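Local structure of TENA/THI-4 protein (Shewanella denitrificans OS217, 3DDE) at residues A[26-29]-A[30-34]. The protein is of unknown function but adopts a heme oxygenase-like helical fold, and may be an oxidoreductase related to iron-containing redox enzymes. Numbering follows the deposited sequence. Where two conformers were deposited one is given.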
ATOM      1  N   PRO A  26      34.430 -13.227  -6.625  1.00 52.71           N
ATOM      2  CA  PRO A  26      35.733 -12.643  -6.920  1.00 52.42           C
ATOM      3  C   PRO A  26      36.016 -11.444  -6.024  1.00 52.38           C
ATOM      4  O   PRO A  26      37.181 -11.134  -5.749  1.00 53.31           O
ATOM      5  CB  PRO A  26      35.590 -12.181  -8.375  1.00 52.52           C
ATOM      6  CG  PRO A  26      34.470 -12.918  -8.913  1.00 52.24           C
ATOM      7  CD  PRO A  26      33.533 -13.102  -7.778  1.00 52.57           C
ATOM      8  N   PHE A  27      34.950 -10.750  -5.623  1.00 52.64           N
ATOM      9  CA  PHE A  27      35.030  -9.611  -4.712  1.00 52.63           C
ATOM     10  C   PHE A  27      35.688 -10.058  -3.406  1.00 52.46           C
ATOM     11  O   PHE A  27      36.654  -9.444  -2.946  1.00 52.89           O
ATOM     12  CB  PHE A  27      33.622  -9.038  -4.452  1.00 53.25           C
ATOM     13  CG  PHE A  27      33.578  -7.963  -3.393  1.00 53.41           C
ATOM     14  CD1 PHE A  27      33.750  -6.627  -3.726  1.00 53.53           C
ATOM     15  CD2 PHE A  27      33.358  -8.293  -2.061  1.00 53.59           C
ATOM     16  CE1 PHE A  27      33.722  -5.637  -2.740  1.00 53.72           C
ATOM     17  CE2 PHE A  27      33.323  -7.319  -1.080  1.00 53.51           C
ATOM     18  CZ  PHE A  27      33.511  -5.984  -1.418  1.00 53.62           C
ATOM     19  N   ILE A  28      35.182 -11.148  -2.833  1.00 52.13           N
ATOM     20  CA  ILE A  28      35.705 -11.682  -1.574  1.00 51.71           C
ATOM     21  C   ILE A  28      37.157 -12.144  -1.710  1.00 52.42           C
ATOM     22  O   ILE A  28      37.950 -11.923  -0.797  1.00 52.36           O
ATOM     23  CB  ILE A  28      34.846 -12.861  -1.034  1.00 51.41           C
ATOM     24  CG1 ILE A  28      33.385 -12.450  -0.793  1.00 51.15           C
ATOM     25  CG2 ILE A  28      35.438 -13.412   0.254  1.00 51.19           C
ATOM     26  CD1 ILE A  28      33.166 -11.471   0.332  1.00 50.96           C
ATOM     27  N   HIS A  29      37.525 -12.771  -2.833  1.00 53.30           N
ATOM     28  CA  HIS A  29      38.915 -13.223  -2.993  1.00 53.92           C
ATOM     29  C   HIS A  29      39.833 -12.015  -3.125  1.00 53.45           C
ATOM     30  O   HIS A  29      40.905 -11.996  -2.545  1.00 53.46           O
ATOM     31  CB  HIS A  29      39.153 -14.162  -4.183  1.00 55.65           C
ATOM     32  CG  HIS A  29      38.145 -15.258  -4.313  1.00 57.07           C
ATOM     33  ND1 HIS A  29      37.982 -15.972  -5.481  1.00 57.81           N
ATOM     34  CD2 HIS A  29      37.188 -15.700  -3.461  1.00 57.83           C
ATOM     35  CE1 HIS A  29      37.000 -16.844  -5.324  1.00 58.50           C
ATOM     36  NE2 HIS A  29      36.493 -16.689  -4.111  1.00 58.42           N
ATOM     37  N   GLU A  30      39.408 -11.016  -3.895  1.00 52.97           N
ATOM     38  CA  GLU A  30      40.191  -9.793  -4.080  1.00 52.52           C
ATOM     39  C   GLU A  30      40.539  -9.191  -2.712  1.00 52.26           C
ATOM     40  O   GLU A  30      41.679  -8.772  -2.474  1.00 52.32           O
ATOM     41  CB  GLU A  30      39.390  -8.792  -4.924  1.00 52.99           C
ATOM     42  CG  GLU A  30      40.020  -7.421  -5.148  1.00 53.30           C
ATOM     43  CD  GLU A  30      41.163  -7.412  -6.146  1.00 53.74           C
ATOM     44  OE1 GLU A  30      41.571  -8.487  -6.635  1.00 54.37           O
ATOM     45  OE2 GLU A  30      41.651  -6.303  -6.446  1.00 53.81           O
ATOM     46  N   VAL A  31      39.553  -9.166  -1.816  1.00 52.02           N
ATOM     47  CA  VAL A  31      39.738  -8.626  -0.467  1.00 51.61           C
ATOM     48  C   VAL A  31      40.703  -9.480   0.368  1.00 51.35           C
ATOM     49  O   VAL A  31      41.684  -8.961   0.917  1.00 52.09           O
ATOM     50  CB  VAL A  31      38.376  -8.481   0.281  1.00 51.56           C
ATOM     51  CG1 VAL A  31      38.590  -8.007   1.711  1.00 51.49           C
ATOM     52  CG2 VAL A  31      37.443  -7.522  -0.463  1.00 51.27           C
ATOM     53  N   LEU A  32      40.437 -10.782   0.449  1.00 51.26           N
ATOM     54  CA  LEU A  32      41.270 -11.686   1.260  1.00 51.10           C
ATOM     55  C   LEU A  32      42.736 -11.805   0.808  1.00 50.97           C
ATOM     56  O   LEU A  32      43.628 -12.007   1.643  1.00 50.87           O
ATOM     57  CB  LEU A  32      40.625 -13.077   1.359  1.00 50.78           C
ATOM     58  CG  LEU A  32      39.239 -13.174   2.011  1.00 50.23           C
ATOM     59  CD1 LEU A  32      38.810 -14.625   2.097  1.00 50.09           C
ATOM     60  CD2 LEU A  32      39.204 -12.546   3.390  1.00 49.90           C
ATOM     61  N   ASP A  33      42.985 -11.571  -0.479  0.50 50.83           N
ATOM     62  CA  ASP A  33      44.350 -11.563  -1.007  0.50 51.05           C
ATOM     63  C   ASP A  33      45.100 -10.333  -0.483  0.50 50.17           C
ATOM     64  O   ASP A  33      46.331 -10.303  -0.485  0.50 50.21           O
ATOM     65  CB  ASP A  33      44.353 -11.556  -2.543  0.50 51.61           C
ATOM     66  CG  ASP A  33      43.711 -12.796  -3.144  0.50 51.98           C
ATOM     67  OD1 ASP A  33      43.171 -13.628  -2.384  0.50 52.35           O
ATOM     68  OD2 ASP A  33      43.734 -12.930  -4.386  0.50 52.45           O
ATOM     69  N   GLY A  34      44.351  -9.322  -0.049  0.50 49.10           N
ATOM     70  CA  GLY A  34      44.930  -8.097   0.488  0.50 48.59           C
ATOM     71  C   GLY A  34      45.004  -7.010  -0.564  0.50 48.26           C
ATOM     72  O   GLY A  34      45.775  -6.058  -0.436  0.50 47.85           O
TER
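Val31 lays CG2 over one face of the Phe27 ring, displaced toward its rim, with CG2 4.2 Å from CE2 of Phe27. The two side chains run side by side, one helical turn apart, and the ring lies there because CG of Phe27 stands anti to its own backbone N (chi1 173°). CD1 of Ile28 meets the same ring in plane at the edge. Next along the helix, Ile28 and Leu32 also point the same way, CG2 of Ile28 meeting CD1 of Leu32 at 4.0 Å. In this all-helical, heme oxygenase-like fold, Phe27, Ile28 and Val31 are buried where helix 26-32 packs against its neighbours, with Leu32 at the exposed margin: Phe27 touches Leu214 and Val217 of helix 193-223, while Ile28, Val31 and Leu32 share Val150 of helix 144-157. Four successive i to i+4 bonds hold the turn, the straightest from Leu32 N to Ile28 O (3.0 Å, 172° at the hydrogen), the last from Asp33 N to His29 O. Gly34, at positive phi, completes a Schellman motif, its N bonded to Val31 O at 2.9 Å. With CG beside its backbone N (chi1 -46°), His29 sets one ring face over Pro26 CA, and NE2 makes weak hydrogen bonds to Leu22 O and Thr23 O.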